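Local coordinates for OmpA family protein (PDB 7RJJ), which probably ties the outer membrane to the cell wall by binding peptidoglycan through its OmpA-like domain, the part present here, which holds D-alanine, at residues M12-T17 and T27-S32; W43-A48 and V112-V117. One frame throughout, in Å; residues are numbered along the deposited sequence.

Contact 1 sets the loop residues 12-17 against the first turns of helix 27-38, whereas contact 2 pairs strands 43-49 and 112-117 in the middle of the sheet. The first is small and made by side chains, with one water joining loop and helix; the second is larger and rests on a ladder of six backbone hydrogen bonds. M12, L14 and L30 of contact 1 are buried, S13 and R29 partly exposed. Contact 2 is buried on the face turned to helix 57-77 and mostly only partly buried on the other. The two touch directly: M12 N lies 3.0 Å from V112 O, a probable hydrogen bond, and M12 CE packs on I114 CD1.

Contact 1: M12-T17 and T27-S32; sequences MSLFDT and TKRLVS
M12 and L14 pack against L30 and R29 where the loop 12-17 meets the first turns of helix 27-38. L14 carries its CG anti to the carbonyl carbon (chi1 -48°), and its two methyls divide the work. L14 CD1 meets L30 CD2 at 3.6 Å, the two leucines crossing obliquely, while L14 CD2 lies over one face of the R29 guanidinium, toward its rim, with R29 NE 3.6 Å away. Selenomethionine M12 runs extended to its selenium and then bends (chi3 -57°). Its SE packs 4.1 Å from L30 CD2, and its chain slides past that of R29 in the opposite direction. M12 SE also lies 3.4 Å from the backbone oxygen R29 O.

Most polar contacts gather round R29, whose side chain bends at chi3 (-70°). A water in the guanidinium plane accepts from both R29 NH1 and S13 N, each 3.0 Å from its oxygen, and so joins the arginine to the loop backbone. R29 NH2 is held by G25 O, and S13 OG hydrogen-bonds to L108 O, away from the arginine.

S13 is the centre of an inverse gamma turn, beyond which the chain runs on to T17. With L30 also resting on W74 and M75 of helix 57-77, this is loop-to-helix packing in an OmpA-like peptidoglycan-binding domain, on the loop that leads to its D-alanine pocket.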
HETATM    1  N   MSE A  12      -3.030   0.052  -5.509  1.00 18.58           N
HETATM    2  CA  MSE A  12      -3.526   1.415  -5.367  1.00 18.87           C
HETATM    3  C   MSE A  12      -2.397   2.407  -5.655  1.00 18.73           C
HETATM    4  O   MSE A  12      -1.525   2.618  -4.814  1.00 17.93           O
HETATM    5  CB  MSE A  12      -4.078   1.640  -3.952  1.00 18.75           C
HETATM    6  CG  MSE A  12      -5.411   0.953  -3.670  1.00 19.53           C
HETATM    7 SE   MSE A  12      -6.052   1.349  -1.845  0.80 19.21          SE
HETATM    8  CE  MSE A  12      -4.532   0.725  -0.790  1.00 16.61           C
ATOM      9  N   SER A  13      -2.406   2.982  -6.866  1.00 19.62           N
ATOM     10  CA  SER A  13      -1.426   3.973  -7.286  1.00 20.22           C
ATOM     11  C   SER A  13      -1.907   5.355  -6.822  1.00 20.94           C
ATOM     12  O   SER A  13      -2.518   6.089  -7.649  1.00 22.64           O
ATOM     13  CB  SER A  13      -1.235   3.900  -8.783  1.00 22.09           C
ATOM     14  OG  SER A  13      -0.830   2.587  -9.166  1.00 21.71           O
ATOM     15  N   LEU A  14      -1.581   5.719  -5.582  1.00 19.93           N
ATOM     16  CA  LEU A  14      -2.109   6.942  -4.911  1.00 21.00           C
ATOM     17  C   LEU A  14      -1.013   7.974  -4.641  1.00 21.62           C
ATOM     18  O   LEU A  14      -1.246   8.814  -3.737  1.00 22.36           O
ATOM     19  CB  LEU A  14      -2.691   6.534  -3.545  1.00 19.85           C
ATOM     20  CG  LEU A  14      -3.627   5.331  -3.511  1.00 19.35           C
ATOM     21  CD1 LEU A  14      -4.018   5.002  -2.070  1.00 18.71           C
ATOM     22  CD2 LEU A  14      -4.857   5.559  -4.360  1.00 21.01           C
ATOM     23  N   PHE A  15       0.095   7.976  -5.388  1.00 21.83           N
ATOM     24  CA  PHE A  15       1.195   8.888  -4.971  1.00 22.83           C
ATOM     25  C   PHE A  15       1.905   9.592  -6.128  1.00 25.06           C
ATOM     26  O   PHE A  15       2.178   8.957  -7.175  1.00 24.73           O
ATOM     27  CB  PHE A  15       2.269   8.087  -4.227  1.00 21.18           C
ATOM     28  CG  PHE A  15       1.725   7.263  -3.096  1.00 19.26           C
ATOM     29  CD1 PHE A  15       1.459   7.845  -1.865  1.00 19.18           C
ATOM     30  CD2 PHE A  15       1.425   5.923  -3.278  1.00 17.83           C
ATOM     31  CE1 PHE A  15       0.919   7.098  -0.835  1.00 17.82           C
ATOM     32  CE2 PHE A  15       0.879   5.179  -2.249  1.00 16.54           C
ATOM     33  CZ  PHE A  15       0.637   5.767  -1.026  1.00 16.61           C
ATOM     34  N   ASP A  16       2.199  10.883  -5.893  1.00 27.61           N
ATOM     35  CA  ASP A  16       3.002  11.722  -6.815  1.00 30.50           C
ATOM     36  C   ASP A  16       4.475  11.487  -6.471  1.00 30.09           C
ATOM     37  O   ASP A  16       4.754  10.952  -5.353  1.00 28.13           O
ATOM     38  CB  ASP A  16       2.650  13.209  -6.709  1.00 34.18           C
ATOM     39  CG  ASP A  16       1.256  13.586  -7.255  1.00 36.22           C
ATOM     40  OD1 ASP A  16       0.776  12.984  -8.231  1.00 37.71           O
ATOM     41  OD2 ASP A  16       0.628  14.452  -6.606  1.00 38.68           O
ATOM     42  N   THR A  17       5.360  11.858  -7.399  1.00 31.39           N
ATOM     43  CA  THR A  17       6.830  11.696  -7.266  1.00 32.35           C
ATOM     44  C   THR A  17       7.315  12.185  -5.897  1.00 32.21           C
ATOM     45  O   THR A  17       6.878  13.267  -5.474  1.00 33.63           O
ATOM     46  CB  THR A  17       7.552  12.443  -8.395  1.00 35.25           C
ATOM     47  OG1 THR A  17       7.070  11.898  -9.625  1.00 35.20           O
ATOM     48  CG2 THR A  17       9.060  12.333  -8.317  1.00 36.53           C
ATOM     49  N   THR A  27      -9.718   8.674  -2.360  1.00 25.36           N
ATOM     50  CA  THR A  27     -10.738   8.154  -1.403  1.00 25.36           C
ATOM     51  C   THR A  27     -11.505   6.927  -1.917  1.00 25.02           C
ATOM     52  O   THR A  27     -11.752   6.029  -1.116  1.00 23.94           O
ATOM     53  CB  THR A  27     -11.715   9.257  -0.997  1.00 27.65           C
ATOM     54  OG1 THR A  27     -10.927  10.375  -0.586  1.00 27.99           O
ATOM     55  CG2 THR A  27     -12.657   8.819   0.104  1.00 27.95           C
ATOM     56  N   LYS A  28     -11.915   6.906  -3.186  1.00 26.80           N
ATOM     57  CA  LYS A  28     -12.721   5.753  -3.672  1.00 27.64           C
ATOM     58  C   LYS A  28     -11.905   4.457  -3.626  1.00 25.29           C
ATOM     59  O   LYS A  28     -12.494   3.424  -3.207  1.00 25.17           O
ATOM     60  CB  LYS A  28     -13.260   6.030  -5.077  1.00 30.45           C
ATOM     61  CG  LYS A  28     -14.107   4.910  -5.659  1.00 32.36           C
ATOM     62  CD  LYS A  28     -14.700   5.255  -7.004  1.00 35.69           C
ATOM     63  CE  LYS A  28     -15.309   4.062  -7.711  1.00 37.99           C
ATOM     64  NZ  LYS A  28     -16.362   3.410  -6.898  1.00 39.40           N
ATOM     65  N   ARG A  29     -10.621   4.508  -4.021  1.00 24.18           N
ATOM     66  CA  ARG A  29      -9.746   3.296  -4.013  1.00 22.69           C
ATOM     67  C   ARG A  29      -9.446   2.868  -2.572  1.00 20.59           C
ATOM     68  O   ARG A  29      -9.364   1.630  -2.308  1.00 19.25           O
ATOM     69  CB  ARG A  29      -8.453   3.559  -4.792  1.00 23.13           C
ATOM     70  CG  ARG A  29      -8.615   3.458  -6.302  1.00 25.37           C
ATOM     71  CD  ARG A  29      -7.428   4.006  -7.067  1.00 26.65           C
ATOM     72  NE  ARG A  29      -7.342   5.458  -6.958  1.00 28.41           N
ATOM     73  CZ  ARG A  29      -6.475   6.225  -7.618  1.00 30.28           C
ATOM     74  NH1 ARG A  29      -5.595   5.682  -8.446  1.00 30.57           N
ATOM     75  NH2 ARG A  29      -6.497   7.538  -7.452  1.00 31.88           N
ATOM     76  N   LEU A  30      -9.303   3.840  -1.668  1.00 19.83           N
ATOM     77  CA  LEU A  30      -9.049   3.510  -0.241  1.00 18.28           C
ATOM     78  C   LEU A  30     -10.282   2.841   0.362  1.00 18.62           C
ATOM     79  O   LEU A  30     -10.128   1.790   1.048  1.00 17.30           O
ATOM     80  CB  LEU A  30      -8.704   4.793   0.514  1.00 18.52           C
ATOM     81  CG  LEU A  30      -7.340   5.391   0.192  1.00 18.06           C
ATOM     82  CD1 LEU A  30      -7.234   6.809   0.744  1.00 19.14           C
ATOM     83  CD2 LEU A  30      -6.224   4.505   0.726  1.00 16.62           C
ATOM     84  N   VAL A  31     -11.457   3.447   0.150  1.00 20.42           N
ATOM     85  CA  VAL A  31     -12.713   2.887   0.718  1.00 21.62           C
ATOM     86  C   VAL A  31     -12.874   1.455   0.186  1.00 21.80           C
ATOM     87  O   VAL A  31     -13.271   0.559   0.996  1.00 22.08           O
ATOM     88  CB  VAL A  31     -13.930   3.792   0.424  1.00 23.91           C
ATOM     89  CG1 VAL A  31     -15.248   3.093   0.719  1.00 25.46           C
ATOM     90  CG2 VAL A  31     -13.846   5.111   1.189  1.00 24.44           C
ATOM     91  N   SER A  32     -12.532   1.235  -1.099  1.00 22.06           N
ATOM     92  CA  SER A  32     -12.697  -0.113  -1.705  1.00 22.93           C
ATOM     93  C   SER A  32     -11.845  -1.149  -0.951  1.00 21.17           C
ATOM     94  O   SER A  32     -12.366  -2.265  -0.654  1.00 21.58           O
ATOM     95  CB  SER A  32     -12.375  -0.087  -3.174  1.00 23.86           C
ATOM     96  OG  SER A  32     -12.515  -1.384  -3.722  1.00 25.15           O
TER
HETATM   97  O   HOH W   1      -4.902   2.808  -8.513  1.00 21.36           O

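Contact 2: W43-A48 and V112-V117; sequences WLIVVA and VEISLV
Two antiparallel neighbours in the middle of the mixed four-stranded sheet, strands 43-49 and 112-117, meet here along five residue pairs. Their axes approach to 4.5 Å and their directions differ by 158°. L44 with V117, V46 with S115 and A48 with E113 are hydrogen-bonded pairs, each closed by two backbone bonds; I45 with L116 and V47 with I114 are the non-hydrogen-bonded pairs between them.

The ladder is straightest at A48, where A48 N reaches E113 O at 2.8 Å with 174° at the hydrogen, nearly along the C=O axis. It is most bent at the other end: L44 N approaches V117 O from above the carbonyl plane, at 142°. CA-H groups of L116, I114 and V112 add contacts to the oxygens of L44, V46 and A48.

On the face of I45, V47, I114 and L116, the isoleucines lie side by side and point the same way, I45 CG2 meeting I114 CG2 at 3.6 Å. At one end of the ladder V47 CG1 crosses V112 CG1 obliquely at 3.5 Å. At the other end W43 brings its indole in edge-on, W43 CE3 lying 3.6 Å from L116 CB and the ring plane running toward the L116 carbonyl.

On the other face V46 CG2 and V117 CG2 touch at 3.9 Å, and a water sits 2.6 Å from S115 OG and bonds weakly to V46 O. The bent side chain of E113 leads away to a salt bridge with R111.

Helix 57-77 packs against the V47 and V112 end of the I45, V47, I114 and L116 face, with A68 and V71 on V47 and R67 and V71 on V112. Strand 86-90 continues the sheet beside 43-49, running parallel to it, and the short strand 7-8 lies antiparallel along the far edge of 112-117.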
ATOM      1  N   TRP A  43      -7.784 -10.840  10.150  1.00 14.68           N
ATOM      2  CA  TRP A  43      -6.690 -11.289   9.249  1.00 13.43           C
ATOM      3  C   TRP A  43      -5.534 -10.283   9.334  1.00 12.14           C
ATOM      4  O   TRP A  43      -5.822  -9.076   9.479  1.00 12.42           O
ATOM      5  CB  TRP A  43      -7.194 -11.404   7.806  1.00 14.11           C
ATOM      6  CG  TRP A  43      -8.144 -12.527   7.532  1.00 15.56           C
ATOM      7  CD1 TRP A  43      -9.234 -12.911   8.261  1.00 16.58           C
ATOM      8  CD2 TRP A  43      -8.166 -13.320   6.337  1.00 16.75           C
ATOM      9  NE1 TRP A  43      -9.876 -13.945   7.635  1.00 18.27           N
ATOM     10  CE2 TRP A  43      -9.249 -14.210   6.446  1.00 18.56           C
ATOM     11  CE3 TRP A  43      -7.349 -13.384   5.206  1.00 16.85           C
ATOM     12  CZ2 TRP A  43      -9.536 -15.157   5.462  1.00 20.74           C
ATOM     13  CZ3 TRP A  43      -7.632 -14.313   4.236  1.00 18.95           C
ATOM     14  CH2 TRP A  43      -8.717 -15.180   4.356  1.00 20.97           C
ATOM     15  N   LEU A  44      -4.288 -10.748   9.260  1.00 11.28           N
ATOM     16  CA  LEU A  44      -3.147  -9.800   9.200  1.00 10.53           C
ATOM     17  C   LEU A  44      -3.246  -9.013   7.885  1.00  9.95           C
ATOM     18  O   LEU A  44      -3.391  -9.658   6.813  1.00 10.14           O
ATOM     19  CB  LEU A  44      -1.817 -10.552   9.260  1.00 10.72           C
ATOM     20  CG  LEU A  44      -0.569  -9.675   9.175  1.00 10.56           C
ATOM     21  CD1 LEU A  44      -0.427  -8.805  10.418  1.00 11.22           C
ATOM     22  CD2 LEU A  44       0.684 -10.521   8.974  1.00 11.37           C
ATOM     23  N   ILE A  45      -3.131  -7.691   7.971  1.00  9.69           N
ATOM     24  CA  ILE A  45      -3.204  -6.774   6.797  1.00  9.54           C
ATOM     25  C   ILE A  45      -1.764  -6.420   6.454  1.00  8.87           C
ATOM     26  O   ILE A  45      -1.167  -5.591   7.177  1.00  9.06           O
ATOM     27  CB  ILE A  45      -4.061  -5.524   7.093  1.00 10.46           C
ATOM     28  CG1 ILE A  45      -5.426  -5.884   7.684  1.00 11.49           C
ATOM     29  CG2 ILE A  45      -4.206  -4.648   5.853  1.00 10.89           C
ATOM     30  CD1 ILE A  45      -6.164  -4.705   8.249  1.00 13.08           C
ATOM     31  N   VAL A  46      -1.205  -7.083   5.447  1.00  8.55           N
ATOM     32  CA  VAL A  46       0.193  -6.767   5.066  1.00  8.29           C
ATOM     33  C   VAL A  46       0.116  -5.619   4.062  1.00  8.24           C
ATOM     34  O   VAL A  46      -0.468  -5.808   2.984  1.00  8.57           O
ATOM     35  CB  VAL A  46       0.948  -7.994   4.524  1.00  8.64           C
ATOM     36  CG1 VAL A  46       2.316  -7.613   3.962  1.00  8.77           C
ATOM     37  CG2 VAL A  46       1.068  -9.086   5.572  1.00  9.21           C
ATOM     38  N   VAL A  47       0.671  -4.471   4.428  1.00  8.30           N
ATOM     39  CA  VAL A  47       0.611  -3.250   3.578  1.00  8.61           C
ATOM     40  C   VAL A  47       2.009  -3.023   2.994  1.00  8.44           C
ATOM     41  O   VAL A  47       2.929  -2.730   3.772  1.00  8.67           O
ATOM     42  CB  VAL A  47       0.118  -2.036   4.388  1.00  9.48           C
ATOM     43  CG1 VAL A  47      -0.139  -0.846   3.473  1.00 10.27           C
ATOM     44  CG2 VAL A  47      -1.133  -2.354   5.185  1.00 10.03           C
ATOM     45  N   ALA A  48       2.156  -3.205   1.683  1.00  8.50           N
ATOM     46  CA  ALA A  48       3.473  -3.115   1.011  1.00  8.64           C
ATOM     47  C   ALA A  48       3.533  -1.887   0.106  1.00  9.13           C
ATOM     48  O   ALA A  48       2.638  -1.731  -0.774  1.00  9.62           O
ATOM     49  CB  ALA A  48       3.737  -4.378   0.234  1.00  8.94           C
ATOM     50  N   VAL A 112       0.687   1.199  -3.362  1.00 13.57           N
ATOM     51  CA  VAL A 112       0.643   0.296  -2.181  1.00 12.83           C
ATOM     52  C   VAL A 112      -0.207  -0.922  -2.563  1.00 13.44           C
ATOM     53  O   VAL A 112      -1.212  -0.750  -3.285  1.00 14.51           O
ATOM     54  CB  VAL A 112       0.113   1.020  -0.932  1.00 12.89           C
ATOM     55  CG1 VAL A 112      -0.453   0.048   0.091  1.00 12.35           C
ATOM     56  CG2 VAL A 112       1.167   1.929  -0.321  1.00 13.04           C
ATOM     57  N   GLU A 113       0.238  -2.101  -2.136  1.00 13.95           N
ATOM     58  CA  GLU A 113      -0.430  -3.406  -2.342  1.00 15.47           C
ATOM     59  C   GLU A 113      -0.816  -3.932  -0.954  1.00 14.17           C
ATOM     60  O   GLU A 113       0.003  -3.753  -0.021  1.00 13.92           O
ATOM     61  CB  GLU A 113       0.527  -4.402  -3.003  1.00 17.89           C
ATOM     62  CG  GLU A 113       1.071  -3.979  -4.358  1.00 20.97           C
ATOM     63  CD  GLU A 113       0.115  -4.093  -5.531  1.00 25.27           C
ATOM     64  OE1 GLU A 113      -1.062  -4.500  -5.315  1.00 28.24           O
ATOM     65  OE2 GLU A 113       0.560  -3.808  -6.677  1.00 29.86           O
ATOM     66  N   ILE A 114      -2.012  -4.494  -0.814  1.00 13.86           N
ATOM     67  CA  ILE A 114      -2.462  -5.053   0.493  1.00 13.57           C
ATOM     68  C   ILE A 114      -2.739  -6.548   0.312  1.00 13.90           C
ATOM     69  O   ILE A 114      -3.389  -6.934  -0.690  1.00 14.58           O
ATOM     70  CB  ILE A 114      -3.686  -4.288   1.040  1.00 14.19           C
ATOM     71  CG1 ILE A 114      -3.346  -2.821   1.320  1.00 13.96           C
ATOM     72  CG2 ILE A 114      -4.245  -4.971   2.281  1.00 14.62           C
ATOM     73  CD1 ILE A 114      -4.531  -1.964   1.700  1.00 15.26           C
ATOM     74  N   SER A 115      -2.196  -7.358   1.221  1.00 13.43           N
ATOM     75  CA  SER A 115      -2.461  -8.815   1.220  1.00 14.48           C
ATOM     76  C   SER A 115      -3.072  -9.171   2.575  1.00 14.56           C
ATOM     77  O   SER A 115      -2.539  -8.675   3.592  1.00 14.11           O
ATOM     78  CB  SER A 115      -1.217  -9.607   0.972  1.00 14.78           C
ATOM     79  OG  SER A 115      -0.654  -9.294  -0.287  1.00 15.12           O
ATOM     80  N   LEU A 116      -4.157  -9.945   2.588  1.00 15.61           N
ATOM     81  CA  LEU A 116      -4.784 -10.357   3.879  1.00 16.08           C
ATOM     82  C   LEU A 116      -4.323 -11.789   4.183  1.00 17.08           C
ATOM     83  O   LEU A 116      -4.509 -12.678   3.337  1.00 18.28           O
ATOM     84  CB  LEU A 116      -6.300 -10.205   3.777  1.00 17.35           C
ATOM     85  CG  LEU A 116      -6.782  -8.853   3.242  1.00 16.97           C
ATOM     86  CD1 LEU A 116      -8.298  -8.814   3.137  1.00 18.94           C
ATOM     87  CD2 LEU A 116      -6.282  -7.710   4.103  1.00 15.53           C
ATOM     88  N   VAL A 117      -3.683 -11.977   5.338  1.00 16.83           N
ATOM     89  CA  VAL A 117      -3.065 -13.285   5.688  1.00 18.29           C
ATOM     90  C   VAL A 117      -3.818 -13.880   6.873  1.00 19.59           C
ATOM     91  O   VAL A 117      -3.830 -13.314   7.958  1.00 18.85           O
ATOM     92  CB  VAL A 117      -1.566 -13.100   5.983  1.00 17.58           C
ATOM     93  CG1 VAL A 117      -0.894 -14.417   6.296  1.00 19.46           C
ATOM     94  CG2 VAL A 117      -0.861 -12.382   4.837  1.00 16.63           C
TER
HETATM   95  O   HOH W   2       0.887  -7.208   0.205  1.00 22.08           O